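Side-chain contacts in beta-lactamase (Mycobacterium tuberculosis, PDB 4WHI), which probably acts on beta-lactams or related cell-wall substrates through another part of the protein, the function of this C-terminal domain itself being unknown: residues S15-L18 with N19-V22; T56-D59 with G60-T64; L87-E90 with Y91-A94. One frame throughout, in Å; residues are numbered along the deposited sequence.

Overall arrangement
From the N terminus the three contacts follow in series, each one a local turn in a continuous stretch; none encloses or crosses another. Contact 1 folds 15-22 into a compact bend that leads into strand 23-25, the first of eight antiparallel strands joined in sequence order. Contact 2 turns strand 51-59 back into strand 62-66 and leans on contact 1, where D61 meets the hydroxyl of Y21 and F63 packs against its ring. Contact 3 lies across the chain's centre from contact 1, about 19 Å from it between centres, and turns the chain out of strand 86-89 toward strand 99-101. Contacts 2 and 3 touch the same sheet without touching each other.

Contact 1: residues S15-L18 with N19-V22; sequences SRPL and NDYV
Y21 reaches back along the chain alongside the backbone of S15-L18, its ring passing from the carbonyl of L18 to the backbone of R16. The CB of Y21 starts 3.8 Å from L18 O. Further out, CD2 comes within 4.1 Å of CD2 of L18, the one apolar side-chain meeting in this turn, and CE2 is 3.6 Å from R16 O. CZ then passes CB of R16, and at the tip OH accepts a hydrogen bond from R16 N (2.9 Å, 150° at the hydrogen). With chi1 at -55°, CG of Y21 stands opposite its own carbonyl carbon, which sends the ring back toward the preceding residues. The same hydroxyl is hydrogen-bonded to OD1 of D61, so two partners fix the ring's outer end; with R16 N as donor to it, the hydroxyl is well placed to donate in turn to that carboxylate.

R16 and D20 bridge the outer side of the bend. NH1 of R16 and OD2 of D20 form a short salt bridge of 2.5 Å, lying in the guanidinium plane but 41° out of the carboxylate plane. The two side chains cross at about a right angle, and a bend at chi3 of R16 turns the guanidinium onto the oxygen; CD of R16 also brushes OD2, at 3.4 Å. The backbone itself is wound by three successive i to i+3 bonds, a run of overlapping turns: D20 N to P17 O (3.0 Å), Y21 N to L18 O, and V22 N to N19 O.

The bend precedes strand 23-25. L18 and Y21 rest on L42 of strand 41-46, L18 also meets Y37 of strand 33-38, and the Y21 ring lies edge-to-face with F63 of strand 62-66.

Contact 2: residues T56-D59 with G60-T64; sequences THWD and GDTFT
H57 presents a ring edge to the face of F63 in a T-shaped stack, centroids 5.2 Å apart and planes at 71°. CD2 of H57 sits over the rim of that face. Also at the imidazole edge, exactly in plane, NE2 donates to G60 O (2.7 Å), so the ring braces the turn from its side. One imidazole face has D59 N above it. The W58 indole meets CG2 of T64 obliquely at CE3 (3.6 Å), with CG2 of T62 near CD1; water 2 lies at its edge, bridging H57 O and T64 OG1.

The backbone is a beta hairpin with a classic bulge: W58 N (2.9 Å) and D59 N (3.1 Å) both donate to T62 O. D59 to T62 form a type II' turn, closed by T62 N on D59 O, with G60 at positive phi. Farther along, T56 and T64 exchange two nearly straight bonds, T56 N to T64 O and T64 N to T56 O, as a hydrogen-bonded antiparallel pair.

Strand 62-66 runs on beside strand 77-83, whose K79 makes a cation-pi contact with W58, while the backbone N of A13 is hydrogen-bonded to OD1 of D59.

Contact 3: residues L87-E90 with Y91-A94; sequences LNLE and YYDA
N88 sends its amide across to D93, where ND2 donates to OD2 at 2.9 Å along an almost straight line, 177° at the hydrogen. The carboxylate oxygen lies in the amide plane of N88, yet the amide meets it from well above the carboxylate plane (71° out), and the two side chains cross at about a right angle. Water 3 completes a small ring beside this bond: it donates to OD1 of N88 (2.8 Å) and to OD2 of D93 (2.9 Å). The amide is therefore engaged at both ends, and ND2 has a second acceptor in T99 OG1. D93 is held by both oxygens, OD1 taking the backbone N of G98, while K96 offers OD2 only a long, weak ion pair. CG of D93 is swung away from its own backbone N (chi1 -152°), which directs the carboxylate toward N88.

All this happens where strand 86-89, next to last in the antiparallel meander, ends in a turn of 3-10 helix at E90 and Y91. Two backbone bonds wind it: Y92 N to L89 O at 3.0 Å, and D93 N to E90 O at 3.2 Å. The polar ends of the turn residues look elsewhere, OE2 of E90 to the backbone N of K79 and OH of Y91 to the amide of N71.

On the apolar side L89 and Y92 lie alongside each other, CD1 of the leucine 3.8 Å from CD2 of the tyrosine. Y91 brings its CD2 over the centre of one face of the Y92 ring, and L89 carries on inward to L44 and L46 of strand 41-46.

Contact 1: residues S15-L18 with N19-V22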
ATOM      1  N   SER A  15       2.832   2.225  13.344  1.00 17.18           N
ATOM      2  CA  SER A  15       1.739   1.409  12.846  1.00 16.90           C
ATOM      3  C   SER A  15       1.098   0.626  13.991  1.00 15.48           C
ATOM      4  O   SER A  15       1.686   0.469  15.069  1.00 17.51           O
ATOM      5  CB  SER A  15       2.240   0.442  11.771  1.00 17.02           C
ATOM      6  OG  SER A  15       3.070  -0.569  12.320  1.00 20.56           O
ATOM      7  N   ARG A  16      -0.114   0.145  13.744  1.00 15.22           N
ATOM      8  CA  ARG A  16      -0.733  -0.904  14.563  1.00 15.41           C
ATOM      9  C   ARG A  16       0.076  -2.197  14.418  1.00 14.44           C
ATOM     10  O   ARG A  16       0.880  -2.314  13.492  1.00 14.05           O
ATOM     11  CB  ARG A  16      -2.174  -1.170  14.097  1.00 17.44           C
ATOM     12  CG  ARG A  16      -3.181  -0.073  14.424  1.00 22.29           C
ATOM     13  CD  ARG A  16      -4.605  -0.475  14.038  1.00 28.81           C
ATOM     14  NE  ARG A  16      -5.603   0.005  15.008  1.00 40.13           N
ATOM     15  CZ  ARG A  16      -6.116  -0.703  16.019  1.00 49.57           C
ATOM     16  NH1 ARG A  16      -5.762  -1.966  16.240  1.00 51.89           N
ATOM     17  NH2 ARG A  16      -7.010  -0.139  16.826  1.00 64.70           N
ATOM     18  N   PRO A  17      -0.135  -3.177  15.321  1.00 14.46           N
ATOM     19  CA  PRO A  17       0.410  -4.520  15.079  1.00 13.89           C
ATOM     20  C   PRO A  17       0.065  -4.947  13.650  1.00 13.05           C
ATOM     21  O   PRO A  17      -1.060  -4.721  13.207  1.00 13.72           O
ATOM     22  CB  PRO A  17      -0.317  -5.389  16.104  1.00 15.34           C
ATOM     23  CG  PRO A  17      -0.735  -4.451  17.192  1.00 16.19           C
ATOM     24  CD  PRO A  17      -0.952  -3.115  16.548  1.00 15.97           C
ATOM     25  N   LEU A  18       1.020  -5.526  12.929  1.00 13.07           N
ATOM     26  CA  LEU A  18       0.847  -5.712  11.486  1.00 12.26           C
ATOM     27  C   LEU A  18      -0.305  -6.654  11.119  1.00 12.03           C
ATOM     28  O   LEU A  18      -0.904  -6.504  10.061  1.00 12.76           O
ATOM     29  CB  LEU A  18       2.162  -6.122  10.823  1.00 12.67           C
ATOM     30  CG  LEU A  18       3.247  -5.036  10.818  1.00 13.42           C
ATOM     31  CD1 LEU A  18       4.500  -5.546  10.133  1.00 14.08           C
ATOM     32  CD2 LEU A  18       2.768  -3.742  10.164  1.00 12.44           C
ATOM     33  N   ASN A  19      -0.644  -7.591  11.997  1.00 12.19           N
ATOM     34  CA  ASN A  19      -1.792  -8.466  11.749  1.00 13.84           C
ATOM     35  C   ASN A  19      -3.074  -7.681  11.472  1.00 13.97           C
ATOM     36  O   ASN A  19      -3.941  -8.152  10.746  1.00 14.72           O
ATOM     37  CB  ASN A  19      -2.018  -9.428  12.923  1.00 14.71           C
ATOM     38  CG  ASN A  19      -2.734  -8.774  14.094  1.00 16.30           C
ATOM     39  OD1 ASN A  19      -2.114  -8.193  14.993  1.00 20.77           O
ATOM     40  ND2 ASN A  19      -4.044  -8.881  14.099  1.00 13.19           N
ATOM     41  N   ASP A  20      -3.197  -6.494  12.068  1.00 13.93           N
ATOM     42  CA  ASP A  20      -4.419  -5.693  11.923  1.00 16.16           C
ATOM     43  C   ASP A  20      -4.731  -5.313  10.482  1.00 15.40           C
ATOM     44  O   ASP A  20      -5.895  -5.128  10.136  1.00 18.17           O
ATOM     45  CB  ASP A  20      -4.348  -4.420  12.770  1.00 17.55           C
ATOM     46  CG  ASP A  20      -4.666  -4.665  14.223  1.00 23.93           C
ATOM     47  OD1 ASP A  20      -5.142  -5.771  14.576  1.00 26.91           O
ATOM     48  OD2 ASP A  20      -4.443  -3.732  15.020  1.00 28.75           O
ATOM     49  N   TYR A  21      -3.695  -5.203   9.653  1.00 13.67           N
ATOM     50  CA  TYR A  21      -3.861  -4.776   8.258  1.00 13.25           C
ATOM     51  C   TYR A  21      -4.144  -5.918   7.283  1.00 11.89           C
ATOM     52  O   TYR A  21      -4.605  -5.687   6.154  1.00 12.27           O
ATOM     53  CB  TYR A  21      -2.621  -4.019   7.808  1.00 13.33           C
ATOM     54  CG  TYR A  21      -2.262  -2.847   8.698  1.00 14.12           C
ATOM     55  CD1 TYR A  21      -3.011  -1.679   8.682  1.00 15.43           C
ATOM     56  CD2 TYR A  21      -1.164  -2.908   9.555  1.00 13.98           C
ATOM     57  CE1 TYR A  21      -2.676  -0.600   9.489  1.00 15.55           C
ATOM     58  CE2 TYR A  21      -0.824  -1.834  10.364  1.00 13.84           C
ATOM     59  CZ  TYR A  21      -1.579  -0.686  10.326  1.00 14.59           C
ATOM     60  OH  TYR A  21      -1.236   0.378  11.129  1.00 15.94           O
ATOM     61  N   VAL A  22      -3.865  -7.142   7.707  1.00 12.54           N
ATOM     62  CA  VAL A  22      -3.960  -8.312   6.833  1.00 12.98           C
ATOM     63  C   VAL A  22      -5.421  -8.603   6.456  1.00 12.28           C
ATOM     64  O   VAL A  22      -6.329  -8.471   7.278  1.00 13.80           O
ATOM     65  CB  VAL A  22      -3.267  -9.525   7.498  1.00 13.81           C
ATOM     66  CG1 VAL A  22      -3.534 -10.822   6.756  1.00 14.89           C
ATOM     67  CG2 VAL A  22      -1.766  -9.269   7.596  1.00 13.09           C
TER

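Contact 2: residues T56-D59 with G60-T64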
ATOM      1  N   THR A  56       5.913  -0.468   2.674  1.00 11.77           N
ATOM      2  CA  THR A  56       6.845   0.133   3.611  1.00 12.23           C
ATOM      3  C   THR A  56       6.081   1.147   4.449  1.00 12.45           C
ATOM      4  O   THR A  56       5.346   1.962   3.919  1.00 12.47           O
ATOM      5  CB  THR A  56       8.001   0.810   2.856  1.00 13.62           C
ATOM      6  OG1 THR A  56       8.754  -0.192   2.170  1.00 15.58           O
ATOM      7  CG2 THR A  56       8.931   1.554   3.810  1.00 14.91           C
ATOM      8  N   HIS A  57       6.249   1.094   5.763  1.00 13.46           N
ATOM      9  CA  HIS A  57       5.570   2.038   6.629  1.00 13.21           C
ATOM     10  C   HIS A  57       5.936   3.487   6.298  1.00 14.00           C
ATOM     11  O   HIS A  57       7.099   3.799   6.052  1.00 16.74           O
ATOM     12  CB  HIS A  57       5.845   1.740   8.094  1.00 14.32           C
ATOM     13  CG  HIS A  57       4.979   2.528   9.013  1.00 15.74           C
ATOM     14  ND1 HIS A  57       5.484   3.439   9.910  1.00 16.98           N
ATOM     15  CD2 HIS A  57       3.631   2.586   9.129  1.00 16.55           C
ATOM     16  CE1 HIS A  57       4.485   4.006  10.561  1.00 17.64           C
ATOM     17  NE2 HIS A  57       3.350   3.505  10.107  1.00 17.96           N
ATOM     18  N   TRP A  58       4.920   4.349   6.280  1.00 14.60           N
ATOM     19  CA  TRP A  58       5.075   5.776   6.017  1.00 15.08           C
ATOM     20  C   TRP A  58       4.788   6.584   7.291  1.00 14.42           C
ATOM     21  O   TRP A  58       5.681   7.232   7.831  1.00 16.46           O
ATOM     22  CB  TRP A  58       4.155   6.194   4.868  1.00 15.84           C
ATOM     23  CG  TRP A  58       4.160   7.655   4.513  1.00 17.10           C
ATOM     24  CD1 TRP A  58       3.256   8.596   4.910  1.00 18.87           C
ATOM     25  CD2 TRP A  58       5.087   8.331   3.648  1.00 18.47           C
ATOM     26  NE1 TRP A  58       3.573   9.821   4.367  1.00 22.85           N
ATOM     27  CE2 TRP A  58       4.686   9.686   3.583  1.00 21.23           C
ATOM     28  CE3 TRP A  58       6.213   7.923   2.927  1.00 21.00           C
ATOM     29  CZ2 TRP A  58       5.377  10.637   2.827  1.00 23.45           C
ATOM     30  CZ3 TRP A  58       6.902   8.873   2.171  1.00 23.55           C
ATOM     31  CH2 TRP A  58       6.477  10.213   2.131  1.00 24.55           C
ATOM     32  N   ASP A  59       3.552   6.533   7.775  1.00 14.39           N
ATOM     33  CA  ASP A  59       3.154   7.298   8.963  1.00 14.80           C
ATOM     34  C   ASP A  59       1.801   6.780   9.421  1.00 14.64           C
ATOM     35  O   ASP A  59       0.859   6.731   8.630  1.00 14.70           O
ATOM     36  CB  ASP A  59       3.051   8.789   8.610  1.00 16.53           C
ATOM     37  CG  ASP A  59       3.131   9.706   9.824  1.00 19.93           C
ATOM     38  OD1 ASP A  59       2.884   9.263  10.966  1.00 20.06           O
ATOM     39  OD2 ASP A  59       3.444  10.897   9.615  1.00 24.08           O
ATOM     40  N   GLY A  60       1.705   6.385  10.687  1.00 15.68           N
ATOM     41  CA  GLY A  60       0.439   5.949  11.255  1.00 15.94           C
ATOM     42  C   GLY A  60      -0.035   4.699  10.545  1.00 15.12           C
ATOM     43  O   GLY A  60       0.686   3.713  10.495  1.00 15.17           O
ATOM     44  N   ASP A  61      -1.234   4.754   9.977  1.00 14.68           N
ATOM     45  CA  ASP A  61      -1.802   3.619   9.247  1.00 14.79           C
ATOM     46  C   ASP A  61      -1.575   3.727   7.733  1.00 13.52           C
ATOM     47  O   ASP A  61      -2.220   3.026   6.955  1.00 12.92           O
ATOM     48  CB  ASP A  61      -3.297   3.497   9.541  1.00 16.87           C
ATOM     49  CG  ASP A  61      -3.582   3.204  10.996  1.00 19.30           C
ATOM     50  OD1 ASP A  61      -2.880   2.366  11.607  1.00 19.50           O
ATOM     51  OD2 ASP A  61      -4.516   3.821  11.533  1.00 23.99           O
ATOM     52  N   THR A  62      -0.663   4.603   7.325  1.00 12.90           N
ATOM     53  CA  THR A  62      -0.327   4.773   5.921  1.00 12.59           C
ATOM     54  C   THR A  62       1.010   4.101   5.621  1.00 11.66           C
ATOM     55  O   THR A  62       1.974   4.254   6.362  1.00 11.41           O
ATOM     56  CB  THR A  62      -0.280   6.268   5.541  1.00 14.18           C
ATOM     57  OG1 THR A  62      -1.574   6.848   5.759  1.00 17.37           O
ATOM     58  CG2 THR A  62       0.109   6.460   4.069  1.00 14.80           C
ATOM     59  N   PHE A  63       1.021   3.331   4.534  1.00 11.80           N
ATOM     60  CA  PHE A  63       2.194   2.667   4.003  1.00 10.36           C
ATOM     61  C   PHE A  63       2.403   3.149   2.571  1.00 10.90           C
ATOM     62  O   PHE A  63       1.542   3.825   1.990  1.00 11.80           O
ATOM     63  CB  PHE A  63       1.978   1.145   4.007  1.00 10.68           C
ATOM     64  CG  PHE A  63       1.887   0.546   5.381  1.00 11.63           C
ATOM     65  CD1 PHE A  63       0.728   0.685   6.138  1.00 12.63           C
ATOM     66  CD2 PHE A  63       2.957  -0.164   5.923  1.00 12.45           C
ATOM     67  CE1 PHE A  63       0.644   0.135   7.407  1.00 13.03           C
ATOM     68  CE2 PHE A  63       2.868  -0.718   7.200  1.00 13.15           C
ATOM     69  CZ  PHE A  63       1.712  -0.563   7.935  1.00 13.12           C
ATOM     70  N   THR A  64       3.550   2.814   1.996  1.00 11.72           N
ATOM     71  CA  THR A  64       3.781   3.081   0.586  1.00 12.99           C
ATOM     72  C   THR A  64       4.297   1.845  -0.124  1.00 12.99           C
ATOM     73  O   THR A  64       4.822   0.911   0.499  1.00 11.48           O
ATOM     74  CB  THR A  64       4.782   4.233   0.357  1.00 13.85           C
ATOM     75  OG1 THR A  64       6.038   3.896   0.943  1.00 15.56           O
ATOM     76  CG2 THR A  64       4.267   5.576   0.929  1.00 14.76           C
TER
HETATM   77  O   HOH W   1       7.769  -0.347  -0.347  1.00 16.12           O
HETATM   78  O   HOH W   2       7.296   4.751   3.111  1.00 21.02           O

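Contact 3: residues L87-E90 with Y91-A94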
ATOM      1  N   LEU A  87      -9.140   0.074   2.716  1.00 14.69           N
ATOM      2  CA  LEU A  87      -7.820   0.384   2.213  1.00 13.94           C
ATOM      3  C   LEU A  87      -8.008   1.315   1.022  1.00 13.89           C
ATOM      4  O   LEU A  87      -8.718   0.973   0.086  1.00 14.97           O
ATOM      5  CB  LEU A  87      -7.127  -0.899   1.773  1.00 13.73           C
ATOM      6  CG  LEU A  87      -5.832  -0.768   0.972  1.00 13.28           C
ATOM      7  CD1 LEU A  87      -4.782   0.013   1.752  1.00 14.13           C
ATOM      8  CD2 LEU A  87      -5.326  -2.149   0.614  1.00 14.41           C
ATOM      9  N   ASN A  88      -7.388   2.491   1.072  1.00 13.37           N
ATOM     10  CA  ASN A  88      -7.420   3.426  -0.043  1.00 14.71           C
ATOM     11  C   ASN A  88      -6.068   3.433  -0.725  1.00 14.62           C
ATOM     12  O   ASN A  88      -5.051   3.704  -0.090  1.00 14.15           O
ATOM     13  CB  ASN A  88      -7.770   4.840   0.424  1.00 16.75           C
ATOM     14  CG  ASN A  88      -7.833   5.830  -0.727  1.00 20.01           C
ATOM     15  OD1 ASN A  88      -6.819   6.390  -1.127  1.00 22.79           O
ATOM     16  ND2 ASN A  88      -9.026   6.039  -1.270  1.00 22.55           N
ATOM     17  N   LEU A  89      -6.075   3.116  -2.013  1.00 15.17           N
ATOM     18  CA  LEU A  89      -4.880   3.138  -2.842  1.00 15.32           C
ATOM     19  C   LEU A  89      -4.961   4.342  -3.765  1.00 17.29           C
ATOM     20  O   LEU A  89      -5.763   4.366  -4.706  1.00 17.89           O
ATOM     21  CB  LEU A  89      -4.800   1.862  -3.672  1.00 14.01           C
ATOM     22  CG  LEU A  89      -4.718   0.548  -2.903  1.00 12.71           C
ATOM     23  CD1 LEU A  89      -4.576  -0.587  -3.903  1.00 13.44           C
ATOM     24  CD2 LEU A  89      -3.560   0.552  -1.911  1.00 12.53           C
ATOM     25  N   GLU A  90      -4.136   5.348  -3.497  1.00 18.68           N
ATOM     26  CA  GLU A  90      -4.196   6.579  -4.281  1.00 20.68           C
ATOM     27  C   GLU A  90      -3.987   6.339  -5.780  1.00 20.53           C
ATOM     28  O   GLU A  90      -4.610   7.011  -6.603  1.00 21.33           O
ATOM     29  CB  GLU A  90      -3.237   7.640  -3.739  1.00 25.05           C
ATOM     30  CG  GLU A  90      -1.769   7.264  -3.753  1.00 27.65           C
ATOM     31  CD  GLU A  90      -0.838   8.465  -3.608  1.00 30.87           C
ATOM     32  OE1 GLU A  90      -1.291   9.619  -3.749  1.00 41.55           O
ATOM     33  OE2 GLU A  90       0.359   8.252  -3.356  1.00 27.06           O
ATOM     34  N   TYR A  91      -3.149   5.360  -6.131  1.00 18.19           N
ATOM     35  CA  TYR A  91      -2.900   5.030  -7.537  1.00 18.00           C
ATOM     36  C   TYR A  91      -4.191   4.752  -8.309  1.00 19.79           C
ATOM     37  O   TYR A  91      -4.297   5.091  -9.497  1.00 19.26           O
ATOM     38  CB  TYR A  91      -1.974   3.814  -7.663  1.00 18.59           C
ATOM     39  CG  TYR A  91      -1.556   3.531  -9.090  1.00 20.45           C
ATOM     40  CD1 TYR A  91      -0.527   4.250  -9.688  1.00 21.53           C
ATOM     41  CD2 TYR A  91      -2.201   2.555  -9.847  1.00 21.77           C
ATOM     42  CE1 TYR A  91      -0.149   4.006 -10.997  1.00 25.06           C
ATOM     43  CE2 TYR A  91      -1.829   2.301 -11.157  1.00 24.16           C
ATOM     44  CZ  TYR A  91      -0.804   3.031 -11.729  1.00 24.14           C
ATOM     45  OH  TYR A  91      -0.423   2.782 -13.026  1.00 25.62           O
ATOM     46  N   TYR A  92      -5.157   4.136  -7.629  1.00 18.79           N
ATOM     47  CA  TYR A  92      -6.392   3.665  -8.255  1.00 18.89           C
ATOM     48  C   TYR A  92      -7.605   4.535  -7.952  1.00 19.45           C
ATOM     49  O   TYR A  92      -8.737   4.132  -8.238  1.00 21.83           O
ATOM     50  CB  TYR A  92      -6.695   2.248  -7.777  1.00 18.79           C
ATOM     51  CG  TYR A  92      -5.729   1.219  -8.281  1.00 19.99           C
ATOM     52  CD1 TYR A  92      -5.809   0.746  -9.586  1.00 21.09           C
ATOM     53  CD2 TYR A  92      -4.744   0.710  -7.460  1.00 23.59           C
ATOM     54  CE1 TYR A  92      -4.923  -0.207 -10.056  1.00 25.15           C
ATOM     55  CE2 TYR A  92      -3.850  -0.239  -7.917  1.00 27.66           C
ATOM     56  CZ  TYR A  92      -3.946  -0.697  -9.216  1.00 27.13           C
ATOM     57  OH  TYR A  92      -3.058  -1.642  -9.664  1.00 34.50           O
ATOM     58  N   ASP A  93      -7.386   5.720  -7.394  1.00 19.98           N
ATOM     59  CA  ASP A  93      -8.489   6.508  -6.849  1.00 22.99           C
ATOM     60  C   ASP A  93      -8.815   7.770  -7.655  1.00 24.13           C
ATOM     61  O   ASP A  93      -9.514   8.653  -7.153  1.00 23.53           O
ATOM     62  CB  ASP A  93      -8.180   6.884  -5.394  1.00 24.74           C
ATOM     63  CG  ASP A  93      -9.438   7.075  -4.548  1.00 24.02           C
ATOM     64  OD1 ASP A  93     -10.485   6.475  -4.867  1.00 26.77           O
ATOM     65  OD2 ASP A  93      -9.378   7.813  -3.546  1.00 25.35           O
ATOM     66  N   ALA A  94      -8.350   7.836  -8.902  1.00 23.27           N
ATOM     67  CA  ALA A  94      -8.536   9.030  -9.736  1.00 26.20           C
ATOM     68  C   ALA A  94     -10.019   9.364  -9.961  1.00 24.96           C
ATOM     69  O   ALA A  94     -10.398  10.541  -9.998  1.00 26.65           O
ATOM     70  CB  ALA A  94      -7.819   8.860 -11.067  1.00 26.43           C
TER
HETATM   71  O   HOH W   3      -6.703   8.645  -2.728  1.00 35.76           O